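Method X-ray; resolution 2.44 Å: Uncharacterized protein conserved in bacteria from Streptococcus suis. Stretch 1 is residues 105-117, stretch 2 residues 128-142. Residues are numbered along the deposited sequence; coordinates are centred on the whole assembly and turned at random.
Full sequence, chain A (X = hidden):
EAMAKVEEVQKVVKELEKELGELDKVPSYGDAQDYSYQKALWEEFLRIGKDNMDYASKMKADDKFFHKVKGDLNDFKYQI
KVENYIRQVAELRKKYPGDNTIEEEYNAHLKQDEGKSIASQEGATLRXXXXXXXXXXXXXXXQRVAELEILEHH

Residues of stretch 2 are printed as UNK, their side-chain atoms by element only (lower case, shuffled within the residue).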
# COMPACT_ATOMS: atom_id res chain seq x y z
N GLU A 105 -1.58 -14.66 -9.88
CA GLU A 105 -0.86 -14.14 -8.72
C GLU A 105 -1.72 -13.04 -8.09
O GLU A 105 -1.96 -13.02 -6.89
CB GLU A 105 0.50 -13.58 -9.13
CG GLU A 105 1.48 -14.62 -9.68
CD GLU A 105 2.20 -15.41 -8.61
OE1 GLU A 105 1.79 -15.34 -7.43
OE2 GLU A 105 3.18 -16.10 -8.94
N TYR A 106 -2.20 -12.15 -8.94
CA TYR A 106 -3.04 -11.04 -8.49
C TYR A 106 -4.26 -11.53 -7.70
O TYR A 106 -4.47 -11.12 -6.55
CB TYR A 106 -3.51 -10.24 -9.70
CG TYR A 106 -4.55 -9.20 -9.36
CD1 TYR A 106 -4.25 -8.15 -8.49
CD2 TYR A 106 -5.84 -9.28 -9.87
CE1 TYR A 106 -5.21 -7.22 -8.14
CE2 TYR A 106 -6.81 -8.35 -9.52
CZ TYR A 106 -6.49 -7.32 -8.66
OH TYR A 106 -7.45 -6.40 -8.29
N ASN A 107 -5.06 -12.40 -8.31
CA ASN A 107 -6.27 -12.92 -7.67
C ASN A 107 -6.00 -13.67 -6.39
O ASN A 107 -6.73 -13.54 -5.41
CB ASN A 107 -7.03 -13.83 -8.63
CG ASN A 107 -7.73 -13.06 -9.74
OD1 ASN A 107 -8.24 -13.65 -10.69
ND2 ASN A 107 -7.76 -11.74 -9.61
N ALA A 108 -4.94 -14.47 -6.39
CA ALA A 108 -4.60 -15.26 -5.22
C ALA A 108 -3.94 -14.49 -4.07
O ALA A 108 -4.20 -14.78 -2.91
CB ALA A 108 -3.69 -16.41 -5.64
N HIS A 109 -3.11 -13.50 -4.39
CA HIS A 109 -2.37 -12.81 -3.34
C HIS A 109 -2.50 -11.31 -3.14
O HIS A 109 -2.14 -10.81 -2.08
CB HIS A 109 -0.88 -13.11 -3.52
CG HIS A 109 -0.56 -14.57 -3.60
ND1 HIS A 109 -0.76 -15.44 -2.55
CD2 HIS A 109 -0.02 -15.31 -4.60
CE1 HIS A 109 -0.35 -16.65 -2.90
NE2 HIS A 109 0.10 -16.60 -4.14
N LEU A 110 -3.00 -10.58 -4.13
CA LEU A 110 -3.09 -9.13 -3.98
C LEU A 110 -4.49 -8.55 -4.04
O LEU A 110 -4.80 -7.62 -3.29
CB LEU A 110 -2.20 -8.45 -5.02
CG LEU A 110 -0.73 -8.90 -5.00
CD1 LEU A 110 -0.09 -8.70 -6.37
CD2 LEU A 110 0.02 -8.15 -3.92
N LYS A 111 -5.33 -9.08 -4.92
CA LYS A 111 -6.68 -8.56 -5.06
C LYS A 111 -7.37 -8.42 -3.72
O LYS A 111 -7.40 -9.37 -2.94
CB LYS A 111 -7.52 -9.46 -5.97
CG LYS A 111 -8.93 -8.93 -6.19
CD LYS A 111 -9.74 -9.78 -7.16
CE LYS A 111 -11.14 -9.19 -7.31
NZ LYS A 111 -11.98 -9.93 -8.30
N GLN A 112 -7.91 -7.24 -3.46
CA GLN A 112 -8.60 -6.93 -2.21
C GLN A 112 -10.11 -7.11 -2.40
O GLN A 112 -10.69 -6.59 -3.36
CB GLN A 112 -8.32 -5.48 -1.79
CG GLN A 112 -6.85 -5.15 -1.61
CD GLN A 112 -6.26 -5.78 -0.37
OE1 GLN A 112 -6.70 -5.50 0.75
NE2 GLN A 112 -5.26 -6.63 -0.55
N ASP A 113 -10.73 -7.85 -1.48
CA ASP A 113 -12.17 -8.12 -1.53
C ASP A 113 -12.74 -8.22 -0.13
O ASP A 113 -12.00 -8.51 0.82
CB ASP A 113 -12.45 -9.43 -2.28
CG ASP A 113 -12.77 -9.22 -3.75
OD1 ASP A 113 -12.75 -10.22 -4.51
OD2 ASP A 113 -13.04 -8.07 -4.16
N GLU A 114 -14.04 -7.98 0.01
CA GLU A 114 -14.66 -8.08 1.32
C GLU A 114 -14.29 -9.47 1.85
O GLU A 114 -14.47 -10.47 1.16
CB GLU A 114 -16.18 -7.93 1.22
CG GLU A 114 -16.90 -7.63 2.55
CD GLU A 114 -17.06 -8.84 3.43
OE1 GLU A 114 -17.51 -9.89 2.93
OE2 GLU A 114 -16.76 -8.74 4.64
N GLY A 115 -13.76 -9.51 3.06
CA GLY A 115 -13.33 -10.77 3.64
C GLY A 115 -11.82 -10.86 3.53
O GLY A 115 -11.12 -10.80 4.54
N LYS A 116 -11.32 -10.97 2.30
CA LYS A 116 -9.88 -11.06 2.05
C LYS A 116 -9.27 -9.71 1.67
O LYS A 116 -8.96 -9.46 0.50
CB LYS A 116 -9.61 -12.08 0.93
CG LYS A 116 -8.14 -12.17 0.46
CD LYS A 116 -7.22 -12.77 1.53
CE LYS A 116 -5.73 -12.66 1.14
NZ LYS A 116 -5.32 -13.37 -0.12
N SER A 117 -9.10 -8.84 2.66
CA SER A 117 -8.49 -7.52 2.44
C SER A 117 -7.74 -7.12 3.70
O SER A 117 -7.90 -7.74 4.75
CB SER A 117 -9.55 -6.47 2.15
OG SER A 117 -10.23 -6.10 3.34
N UNK A 128 3.09 -8.34 8.03
CA UNK A 128 3.39 -9.70 7.61
C UNK A 128 2.87 -9.97 6.20
O UNK A 128 3.64 -10.33 5.29
c UNK A 128 3.27 -12.10 8.42
o UNK A 128 3.03 -12.70 7.34
o UNK A 128 3.91 -12.62 9.35
c UNK A 128 2.76 -10.69 8.60
N UNK A 129 1.56 -9.80 6.00
CA UNK A 129 0.94 -10.03 4.70
C UNK A 129 1.56 -9.17 3.61
O UNK A 129 1.73 -9.62 2.48
c UNK A 129 -2.12 -9.07 0.76
c UNK A 129 -1.91 -10.37 1.21
c UNK A 129 -0.56 -9.74 4.74
o UNK A 129 -2.57 -8.83 -0.52
c UNK A 129 -1.15 -9.51 3.36
c UNK A 129 -1.42 -10.58 2.51
c UNK A 129 -1.37 -8.22 2.89
c UNK A 129 -1.85 -7.99 1.61
N UNK A 130 1.90 -7.93 3.95
CA UNK A 130 2.48 -7.03 2.96
C UNK A 130 3.94 -7.34 2.64
O UNK A 130 4.32 -7.43 1.47
c UNK A 130 0.93 -5.21 3.70
c UNK A 130 2.38 -5.57 3.41
c UNK A 130 2.98 -4.66 2.33
N UNK A 131 4.76 -7.50 3.67
CA UNK A 131 6.17 -7.78 3.43
C UNK A 131 6.40 -9.19 2.92
O UNK A 131 7.45 -9.49 2.35
c UNK A 131 7.18 -6.09 5.04
c UNK A 131 7.00 -7.57 4.70
o UNK A 131 7.09 -5.24 4.13
o UNK A 131 7.45 -5.77 6.22
N UNK A 132 5.42 -10.06 3.11
CA UNK A 132 5.56 -11.43 2.66
C UNK A 132 4.65 -11.80 1.50
O UNK A 132 5.01 -11.60 0.35
c UNK A 132 6.27 -13.39 5.91
c UNK A 132 6.51 -12.42 4.78
c UNK A 132 8.54 -14.31 6.22
c UNK A 132 5.34 -12.39 3.82
n UNK A 132 7.49 -13.62 6.68
n UNK A 132 9.61 -14.46 6.99
n UNK A 132 8.52 -14.85 5.01
N UNK A 133 3.47 -12.32 1.80
CA UNK A 133 2.57 -12.74 0.74
C UNK A 133 2.46 -11.74 -0.41
O UNK A 133 2.71 -12.09 -1.56
c UNK A 133 -1.11 -13.98 0.75
c UNK A 133 1.18 -13.04 1.30
c UNK A 133 0.28 -13.68 0.25
o UNK A 133 -1.92 -14.46 -0.07
o UNK A 133 -1.40 -13.73 1.94
N UNK A 134 2.09 -10.50 -0.12
CA UNK A 134 1.94 -9.50 -1.17
C UNK A 134 3.24 -9.19 -1.94
O UNK A 134 3.24 -9.18 -3.17
c UNK A 134 1.37 -8.21 -0.58
N UNK A 135 4.35 -8.96 -1.23
CA UNK A 135 5.60 -8.64 -1.90
C UNK A 135 6.12 -9.80 -2.72
O UNK A 135 6.69 -9.59 -3.80
c UNK A 135 6.67 -8.20 -0.89
o UNK A 135 6.28 -6.98 -0.28
N UNK A 136 5.93 -11.01 -2.22
CA UNK A 136 6.36 -12.21 -2.93
C UNK A 136 5.66 -12.27 -4.28
O UNK A 136 6.30 -12.38 -5.32
c UNK A 136 6.00 -13.47 -2.13
c UNK A 136 7.92 -13.97 -0.58
c UNK A 136 6.50 -13.50 -0.70
o UNK A 136 8.73 -13.65 -1.47
o UNK A 136 8.24 -14.66 0.42
N UNK A 137 4.33 -12.19 -4.26
CA UNK A 137 3.54 -12.27 -5.48
C UNK A 137 3.88 -11.14 -6.44
O UNK A 137 3.84 -11.32 -7.66
c UNK A 137 2.05 -12.24 -5.13
N UNK A 138 4.21 -9.98 -5.90
CA UNK A 138 4.57 -8.84 -6.72
C UNK A 138 5.88 -9.17 -7.46
O UNK A 138 6.04 -8.86 -8.64
c UNK A 138 4.77 -7.61 -5.84
s UNK A 138 2.92 -6.22 -7.29
c UNK A 138 3.26 -5.14 -8.63
c UNK A 138 4.56 -6.31 -6.56
N UNK A 139 6.80 -9.82 -6.74
CA UNK A 139 8.06 -10.20 -7.34
C UNK A 139 7.88 -11.20 -8.47
O UNK A 139 8.47 -11.06 -9.54
N UNK A 140 7.06 -12.21 -8.24
CA UNK A 140 6.83 -13.22 -9.25
C UNK A 140 6.16 -12.58 -10.46
O UNK A 140 6.51 -12.86 -11.60
n UNK A 140 5.49 -16.09 -4.49
c UNK A 140 5.97 -16.46 -7.26
c UNK A 140 6.70 -15.15 -7.58
c UNK A 140 5.97 -14.35 -8.68
n UNK A 140 3.24 -15.80 -4.88
c UNK A 140 4.47 -16.05 -5.34
n UNK A 140 4.67 -16.22 -6.65
N UNK A 141 5.20 -11.70 -10.21
CA UNK A 141 4.53 -11.03 -11.30
C UNK A 141 5.57 -10.29 -12.15
O UNK A 141 5.52 -10.33 -13.39
c UNK A 141 3.48 -10.03 -10.77
c UNK A 141 1.09 -9.91 -9.89
c UNK A 141 2.26 -10.79 -10.28
c UNK A 141 3.11 -9.01 -11.83
N UNK A 142 6.53 -9.65 -11.49
CA UNK A 142 7.56 -8.92 -12.20
C UNK A 142 8.52 -9.79 -13.00
O UNK A 142 9.08 -9.34 -14.01
c UNK A 142 8.23 -5.85 -9.90
c UNK A 142 7.51 -6.78 -10.86
n UNK A 142 8.00 -3.78 -8.52
c UNK A 142 8.33 -8.01 -11.22
c UNK A 142 7.40 -4.59 -9.63

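Position 128 has two side-chain carbons, the second carrying two oxygens, and lies out of reach of stretch 1. It is Asp 128. Position 129 has one carbon, then a six-carbon ring bearing an oxygen. The ring oxygen makes this a phenol, and it lies 2.6 Å from His 109 O. It is Tyr 129, and its OH donates a hydrogen bond to that carbonyl.

Position 130 has three carbons, forked at the first, and no contact: Val 130. Position 131 repeats the two-carbon carboxylate, out of reach: Asp 131. Position 132 has three carbons, a nitrogen, then a carbon with two more nitrogens. This guanidinium is Arg 132, also out of reach.

Position 133 has three carbons, the third carrying two oxygens. One oxygen lies 2.9 Å from His 109 ND1 and 3.6 Å from Lys 116 NZ. It is Glu 133. His 109 ND1 donates a nearly straight hydrogen bond, at 171°, to Glu 133 OE1. Lys 116 NZ forms a salt bridge to the same oxygen.

Position 134 has a single carbon, 3.6 Å from Leu 110 CD2: Ala 134. Position 135 has one carbon and one oxygen and points away: Ser 135. Position 136 is another three-carbon carboxylate, but its end leads away: Glu 136.

Position 137 has one carbon, which points toward stretch 1 and lies 3.5 Å from His 109 CB. It is Ala 137. Position 138 is an unbranched chain of two carbons, sulfur and carbon. The sulfur lies 4.0 Å from Leu 110 CD1. It is Met 138. Position 139 has no side-chain atoms: Gly 139.

Position 140 has three carbons, a nitrogen, then a carbon with two more nitrogens. This guanidinium meets the carboxylate of Glu 105. It is Arg 140. Its NE lies 2.7 Å from Glu 105 OE2, and its NH2 lies 3.0 Å from Glu 105 OE1. Both are hydrogen bonds within a salt bridge.

Position 141 has four carbons, forked at the first, with one arm two carbons long. A carbon of the longer arm lies 3.5 Å from Glu 105 CB. It is Ile 141. Position 142 has four carbons in a row ending in nitrogen, out of reach: Lys 142.

The two helices run nearly antiparallel, at 173°, with axes 9.1 Å apart at closest approach. Leu 110 is the apolar knob, seated among Ala 134, Ala 137, Met 138 and Ile 141. Polar links add to this packing: Arg 140 holds Glu 105, Glu 133 holds His 109 and Lys 116, and Tyr 129 ties down the backbone at His 109.

Stretch 2, residues 128-142: DYVDREASEAMGRIK
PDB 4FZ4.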